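Local coordinates for hypothetic aldehyde deformylating oxygenase (Sulfolobus tokodaii, PDB 5V4T), which probably acts as an iron-dependent oxidoreductase of the ferritin-like helical class, with aldehyde deformylating oxygenase activity ascribed to it, at residues F170-K178 with I191-E199; K84-D92 with I102-T110. All coordinates share one frame; numbering follows the deposited sequence.

Interaction 1: residues F170-K178 with I191-E199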
# COMPACT_ATOMS: atom_id res chain seq x y z
N PHE A 170 2.35 -3.04 -13.37
CA PHE A 170 2.39 -4.26 -12.59
C PHE A 170 3.83 -4.80 -12.39
O PHE A 170 4.15 -5.26 -11.30
CB PHE A 170 1.48 -5.31 -13.23
CG PHE A 170 1.42 -6.60 -12.47
CD1 PHE A 170 0.66 -6.70 -11.32
CD2 PHE A 170 2.09 -7.73 -12.92
CE1 PHE A 170 0.63 -7.87 -10.57
CE2 PHE A 170 2.01 -8.91 -12.20
CZ PHE A 170 1.31 -8.96 -11.02
N PRO A 171 4.70 -4.77 -13.39
CA PRO A 171 6.03 -5.36 -13.15
C PRO A 171 6.79 -4.65 -12.06
O PRO A 171 7.54 -5.29 -11.35
CB PRO A 171 6.74 -5.19 -14.51
CG PRO A 171 5.63 -5.19 -15.50
CD PRO A 171 4.46 -4.52 -14.81
N LEU A 172 6.58 -3.35 -11.90
CA LEU A 172 7.23 -2.61 -10.82
C LEU A 172 6.74 -3.11 -9.47
O LEU A 172 7.51 -3.32 -8.53
CB LEU A 172 6.99 -1.10 -11.01
CG LEU A 172 7.71 -0.18 -10.07
CD1 LEU A 172 9.21 -0.30 -10.26
CD2 LEU A 172 7.27 1.23 -10.27
N ALA A 173 5.44 -3.35 -9.38
CA ALA A 173 4.87 -3.94 -8.19
C ALA A 173 5.50 -5.27 -7.84
O ALA A 173 5.84 -5.52 -6.67
CB ALA A 173 3.35 -4.09 -8.31
N VAL A 174 5.66 -6.13 -8.84
CA VAL A 174 6.24 -7.42 -8.61
C VAL A 174 7.68 -7.25 -8.07
O VAL A 174 8.07 -7.97 -7.18
CB VAL A 174 6.19 -8.32 -9.87
CG1 VAL A 174 7.11 -9.52 -9.72
CG2 VAL A 174 4.77 -8.74 -10.14
N GLN A 175 8.43 -6.33 -8.63
CA GLN A 175 9.84 -6.10 -8.19
C GLN A 175 9.90 -5.65 -6.77
O GLN A 175 10.79 -6.05 -6.03
CB GLN A 175 10.58 -5.14 -9.12
CG GLN A 175 10.96 -5.81 -10.45
CD GLN A 175 11.58 -7.25 -10.31
OE1 GLN A 175 12.59 -7.47 -9.60
NE2 GLN A 175 10.95 -8.22 -10.97
N ILE A 176 8.93 -4.83 -6.33
CA ILE A 176 8.90 -4.45 -4.91
C ILE A 176 8.82 -5.65 -3.98
O ILE A 176 9.51 -5.69 -2.98
CB ILE A 176 7.75 -3.47 -4.65
CG1 ILE A 176 8.01 -2.14 -5.31
CG2 ILE A 176 7.53 -3.24 -3.17
CD1 ILE A 176 6.82 -1.21 -5.40
N VAL A 177 7.94 -6.61 -4.27
CA VAL A 177 7.78 -7.78 -3.42
C VAL A 177 9.04 -8.66 -3.52
O VAL A 177 9.55 -9.10 -2.50
CB VAL A 177 6.54 -8.55 -3.78
CG1 VAL A 177 6.46 -9.87 -3.03
CG2 VAL A 177 5.31 -7.65 -3.49
N LYS A 178 9.57 -8.84 -4.73
CA LYS A 178 10.80 -9.68 -4.85
C LYS A 178 12.00 -9.10 -4.14
O LYS A 178 12.80 -9.86 -3.55
CB LYS A 178 11.11 -9.93 -6.33
CG LYS A 178 10.12 -10.83 -6.99
CD LYS A 178 10.48 -11.17 -8.44
CE LYS A 178 9.98 -12.57 -8.73
NZ LYS A 178 10.00 -12.91 -10.19
N ILE A 191 7.82 -16.29 -1.85
CA ILE A 191 7.77 -15.16 -2.78
C ILE A 191 7.02 -15.56 -4.05
O ILE A 191 6.18 -14.78 -4.54
CB ILE A 191 9.15 -14.59 -3.13
CG1 ILE A 191 9.85 -14.07 -1.88
CG2 ILE A 191 9.08 -13.47 -4.15
CD1 ILE A 191 9.27 -12.73 -1.42
N GLN A 192 7.31 -16.75 -4.62
CA GLN A 192 6.51 -17.20 -5.74
C GLN A 192 5.00 -17.22 -5.51
O GLN A 192 4.20 -16.79 -6.40
CB GLN A 192 6.93 -18.59 -6.26
CG GLN A 192 6.25 -18.97 -7.60
CD GLN A 192 6.64 -18.01 -8.73
OE1 GLN A 192 7.81 -18.00 -9.15
NE2 GLN A 192 5.68 -17.21 -9.25
N GLU A 193 4.55 -17.70 -4.37
CA GLU A 193 3.11 -17.78 -4.07
C GLU A 193 2.56 -16.35 -3.95
O GLU A 193 1.48 -16.10 -4.40
CB GLU A 193 2.72 -18.60 -2.82
CG GLU A 193 2.94 -20.08 -2.99
CD GLU A 193 2.52 -20.92 -1.78
OE1 GLU A 193 1.94 -20.38 -0.82
OE2 GLU A 193 2.81 -22.15 -1.80
N LEU A 194 3.33 -15.45 -3.40
CA LEU A 194 2.89 -14.04 -3.31
C LEU A 194 2.77 -13.39 -4.66
O LEU A 194 1.80 -12.69 -4.92
CB LEU A 194 3.88 -13.24 -2.44
CG LEU A 194 3.84 -13.58 -1.00
CD1 LEU A 194 4.91 -12.79 -0.30
CD2 LEU A 194 2.49 -13.40 -0.29
N VAL A 195 3.74 -13.61 -5.56
CA VAL A 195 3.64 -13.13 -6.92
C VAL A 195 2.48 -13.79 -7.67
O VAL A 195 1.77 -13.11 -8.40
CB VAL A 195 4.99 -13.33 -7.69
CG1 VAL A 195 4.85 -13.00 -9.17
CG2 VAL A 195 6.08 -12.47 -7.03
N ASN A 196 2.23 -15.09 -7.44
CA ASN A 196 1.02 -15.70 -8.01
C ASN A 196 -0.25 -15.01 -7.56
O ASN A 196 -1.15 -14.83 -8.37
CB ASN A 196 0.91 -17.22 -7.76
CG ASN A 196 2.09 -18.00 -8.32
OD1 ASN A 196 2.82 -17.54 -9.19
ND2 ASN A 196 2.30 -19.16 -7.76
N LEU A 197 -0.35 -14.69 -6.28
CA LEU A 197 -1.48 -13.93 -5.79
C LEU A 197 -1.57 -12.56 -6.46
O LEU A 197 -2.66 -12.17 -6.86
CB LEU A 197 -1.38 -13.79 -4.27
CG LEU A 197 -2.35 -12.78 -3.70
CD1 LEU A 197 -3.81 -13.16 -3.90
CD2 LEU A 197 -2.03 -12.72 -2.25
N MET A 198 -0.44 -11.88 -6.61
CA MET A 198 -0.45 -10.60 -7.29
C MET A 198 -1.02 -10.71 -8.68
O MET A 198 -1.75 -9.81 -9.12
CB MET A 198 0.92 -9.93 -7.28
CG MET A 198 1.37 -9.54 -5.89
SD MET A 198 3.12 -9.09 -5.92
CE MET A 198 2.94 -7.42 -6.44
N GLU A 199 -0.67 -11.79 -9.41
CA GLU A 199 -1.19 -11.95 -10.75
C GLU A 199 -2.68 -12.10 -10.76
O GLU A 199 -3.35 -11.60 -11.62
CB GLU A 199 -0.52 -13.17 -11.38
CG GLU A 199 0.95 -12.97 -11.60
CD GLU A 199 1.25 -12.29 -12.97
OE1 GLU A 199 0.33 -11.84 -13.72
OE2 GLU A 199 2.44 -12.31 -13.30

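Interaction 2: residues K84-D92 with I102-T110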
# COMPACT_ATOMS: atom_id res chain seq x y z
N LYS A 84 10.82 4.25 -6.74
CA LYS A 84 10.36 4.55 -8.09
C LYS A 84 8.84 4.67 -8.17
O LYS A 84 8.29 5.52 -8.85
CB LYS A 84 10.85 3.46 -9.02
CG LYS A 84 10.62 3.80 -10.47
CD LYS A 84 11.46 2.92 -11.37
CE LYS A 84 11.45 3.54 -12.75
NZ LYS A 84 11.85 2.54 -13.77
N LEU A 85 8.13 3.78 -7.47
CA LEU A 85 6.69 3.83 -7.53
C LEU A 85 6.17 5.15 -7.07
O LEU A 85 5.35 5.76 -7.71
CB LEU A 85 6.09 2.66 -6.69
CG LEU A 85 4.56 2.62 -6.59
CD1 LEU A 85 3.94 2.26 -7.88
CD2 LEU A 85 4.17 1.58 -5.54
N PHE A 86 6.66 5.62 -5.94
CA PHE A 86 6.17 6.85 -5.37
C PHE A 86 6.72 8.08 -6.08
O PHE A 86 5.99 9.05 -6.15
CB PHE A 86 6.27 6.85 -3.86
CG PHE A 86 5.17 6.03 -3.21
CD1 PHE A 86 3.92 6.54 -3.10
CD2 PHE A 86 5.39 4.74 -2.83
CE1 PHE A 86 2.88 5.82 -2.55
CE2 PHE A 86 4.35 3.98 -2.29
CZ PHE A 86 3.09 4.53 -2.19
N ASP A 87 7.94 8.02 -6.62
CA ASP A 87 8.42 9.15 -7.47
C ASP A 87 7.46 9.33 -8.65
O ASP A 87 7.07 10.43 -9.02
CB ASP A 87 9.83 8.88 -7.99
CG ASP A 87 10.92 9.05 -6.92
OD1 ASP A 87 10.66 9.50 -5.76
OD2 ASP A 87 12.09 8.73 -7.27
N GLY A 88 7.06 8.21 -9.23
CA GLY A 88 6.10 8.20 -10.26
C GLY A 88 4.75 8.79 -9.87
O GLY A 88 4.05 9.40 -10.70
N LEU A 89 4.28 8.53 -8.65
CA LEU A 89 3.01 9.08 -8.24
C LEU A 89 3.05 10.60 -8.17
O LEU A 89 2.09 11.25 -8.51
CB LEU A 89 2.56 8.50 -6.92
CG LEU A 89 1.22 8.87 -6.34
CD1 LEU A 89 0.15 8.33 -7.24
CD2 LEU A 89 1.13 8.33 -4.91
N VAL A 90 4.15 11.16 -7.70
CA VAL A 90 4.28 12.62 -7.71
C VAL A 90 4.10 13.15 -9.15
O VAL A 90 3.33 14.12 -9.41
CB VAL A 90 5.62 13.04 -7.10
CG1 VAL A 90 5.90 14.52 -7.39
CG2 VAL A 90 5.66 12.76 -5.62
N GLU A 91 4.79 12.54 -10.10
CA GLU A 91 4.63 12.90 -11.54
C GLU A 91 3.18 12.79 -12.01
O GLU A 91 2.62 13.68 -12.68
CB GLU A 91 5.57 12.02 -12.37
CG GLU A 91 7.04 12.25 -12.07
CD GLU A 91 7.98 11.42 -12.93
OE1 GLU A 91 7.52 10.54 -13.69
OE2 GLU A 91 9.20 11.63 -12.80
N ASP A 92 2.52 11.71 -11.63
CA ASP A 92 1.13 11.51 -11.98
C ASP A 92 0.23 12.61 -11.43
O ASP A 92 -0.68 13.04 -12.14
CB ASP A 92 0.64 10.14 -11.53
CG ASP A 92 1.19 9.00 -12.43
OD1 ASP A 92 1.72 9.31 -13.54
OD2 ASP A 92 1.10 7.83 -12.01
N ILE A 102 -3.41 8.64 -11.43
CA ILE A 102 -3.46 8.29 -10.02
C ILE A 102 -4.35 7.08 -9.75
O ILE A 102 -3.98 6.22 -8.93
CB ILE A 102 -3.90 9.47 -9.16
CG1 ILE A 102 -2.90 10.58 -9.28
CG2 ILE A 102 -3.93 9.06 -7.73
CD1 ILE A 102 -3.51 11.94 -9.03
N ALA A 103 -5.48 7.00 -10.40
CA ALA A 103 -6.38 5.88 -10.13
C ALA A 103 -5.75 4.55 -10.49
O ALA A 103 -6.00 3.55 -9.83
CB ALA A 103 -7.68 6.05 -10.86
N THR A 104 -4.95 4.53 -11.56
CA THR A 104 -4.25 3.29 -11.91
C THR A 104 -3.00 3.01 -11.10
O THR A 104 -2.78 1.86 -10.64
CB THR A 104 -3.97 3.31 -13.43
OG1 THR A 104 -3.34 4.54 -13.80
CG2 THR A 104 -5.21 3.21 -14.14
N ARG A 105 -2.13 4.00 -10.93
CA ARG A 105 -0.91 3.77 -10.17
C ARG A 105 -1.19 3.56 -8.70
O ARG A 105 -0.62 2.63 -8.08
CB ARG A 105 0.10 4.92 -10.32
CG ARG A 105 1.35 4.73 -9.47
CD ARG A 105 2.31 5.91 -9.54
NE ARG A 105 2.87 6.04 -10.87
CZ ARG A 105 4.02 5.53 -11.31
NH1 ARG A 105 4.78 4.80 -10.56
NH2 ARG A 105 4.37 5.73 -12.61
N PHE A 106 -2.09 4.39 -8.16
CA PHE A 106 -2.33 4.34 -6.71
C PHE A 106 -3.49 3.42 -6.40
O PHE A 106 -3.27 2.31 -5.82
CB PHE A 106 -2.58 5.72 -6.11
CG PHE A 106 -2.57 5.68 -4.61
CD1 PHE A 106 -1.38 5.50 -3.91
CD2 PHE A 106 -3.75 5.81 -3.91
CE1 PHE A 106 -1.38 5.38 -2.53
CE2 PHE A 106 -3.74 5.72 -2.52
CZ PHE A 106 -2.56 5.50 -1.84
N HIS A 107 -4.72 3.74 -6.81
CA HIS A 107 -5.80 2.89 -6.36
C HIS A 107 -5.66 1.45 -6.82
O HIS A 107 -5.95 0.51 -6.08
CB HIS A 107 -7.14 3.48 -6.71
CG HIS A 107 -7.34 4.86 -6.16
ND1 HIS A 107 -6.67 5.98 -6.63
CD2 HIS A 107 -8.08 5.29 -5.12
CE1 HIS A 107 -7.03 7.04 -5.93
NE2 HIS A 107 -7.90 6.65 -5.01
N MET A 108 -5.40 1.24 -8.11
CA MET A 108 -5.36 -0.14 -8.61
C MET A 108 -4.10 -0.87 -8.22
O MET A 108 -4.21 -1.93 -7.66
CB MET A 108 -5.51 -0.18 -10.17
CG MET A 108 -6.82 0.40 -10.67
SD MET A 108 -8.32 -0.44 -10.14
CE MET A 108 -8.94 0.70 -8.88
N ILE A 109 -2.93 -0.33 -8.53
CA ILE A 109 -1.70 -1.07 -8.33
C ILE A 109 -1.27 -1.00 -6.84
O ILE A 109 -0.85 -1.96 -6.25
CB ILE A 109 -0.59 -0.58 -9.29
CG1 ILE A 109 -0.82 -1.07 -10.72
CG2 ILE A 109 0.81 -0.89 -8.80
CD1 ILE A 109 -0.57 -2.56 -10.93
N THR A 110 -1.29 0.19 -6.29
CA THR A 110 -0.72 0.35 -4.94
C THR A 110 -1.68 -0.16 -3.91
O THR A 110 -1.31 -0.99 -3.08
CB THR A 110 -0.31 1.81 -4.64
OG1 THR A 110 0.59 2.26 -5.66
CG2 THR A 110 0.35 1.95 -3.31
O HOH W 1 3.12 7.34 -14.66

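Interaction 1: residues F170-K178 with I191-E199
Met198 reaches across from its helix as a knob and settles in the hole made by Phe170, Ala173, Val174 and Val177. The bend at the end of its chain (chi3 83°) turns the methyl toward the opposite backbone. Met198 CE comes to rest 3.5 Å from Ala173 O and 3.8 Å from Ala173 CB. Met198 SD lies 3.6 Å from Val177 CG2, and the side chains of Val177 and Met198 run alongside one another head to tail. One turn earlier on helix 159-179, the ring of Phe170 brings CZ to 3.9 Å from Met198 CB, and Phe170 CE2 lies 3.5 Å from Glu199 CD, ring and carboxylate planes 55° apart.

Toward the surface the fit is looser. Val174 CG1 and Val195 CG2 meet at 4.1 Å, their side chains roughly perpendicular, and the aliphatic part of exposed Lys178 puts CG 4.0 Å from Ile191 CG2. The two segments run nearly antiparallel, at 156°, joining the end of helix 159-179 to the start of helix 191-211. Helix 98-128 closes the inner side, with Leu114 against Ala173 and Met198; Ile176 leans on helix 80-93, and short helix 181-184 covers Ile191 and Leu194.

Interaction 2: residues K84-D92 with I102-T110
Leu89 sets its two methyls against the opposite helix: CD1 lies 3.9 Å from Phe106 CB and CD2 3.9 Å from Phe106 CD1. Ile102 CG2 touches CD1 more loosely. Phe86 and Phe106 bring their edges together rather than stacking, and Phe86 CZ rests 3.9 Å from Thr110 CG2. Beside them, Leu85 lies antiparallel to the Arg105 side chain and places CD2 near Thr110 OG1. Within its own helix, where the turns widen to a pi-type pattern, Thr110 OG1 donates a hydrogen bond to Arg105 O, 2.7 Å away.

Arg105 carries the contact outward as a knob among Leu85, Gly88, Leu89 and Asp92. Its chain is extended until the bend at chi3 (-66°), which lays the guanidinium flat over Gly88, with Gly88 CA 3.5 Å above the plane at its centre. Arg105 NE then makes a salt bridge of 2.8 Å to Asp92 OD2, which lies near the guanidinium plane, while NE meets it from above the carboxylate plane. Arg105 NH1 gives Leu85 O a weak, bent bond, and a water links Arg105 NH2 to Asp92 OD1. Arg165 of helix 159-179 also pairs with Asp92 OD2. The side chain of Phe106 comes within about 4 Å of the bound iron, beside its ligands Glu57 and Glu111, a helix-lined metal site typical of the ferritin-like diiron fold.

In the fold
Interaction 2 is complete in the chain before interaction 1 begins, and their centres lie 16 Å apart. Interaction 2 joins the consecutive helices 80-93 and 98-128; interaction 1 joins 159-179 and 191-211, which short helix 181-184 separates. The two contacts touch directly, Leu172 and Ile176 packing on Leu85 and the backbone of Phe170 meeting Ile109. Helix 159-179 thus packs against both helices of interaction 2, and helix 98-128, which supplies the iron ligand Glu111, also reaches interaction 1 through Leu114. Interaction 2 lies next to the iron; the side chain of Ala173 in interaction 1 is about 11 Å from that of Glu111. Helices 98-128 and 159-179 together link the metal-bearing bundle to the C-terminal helix.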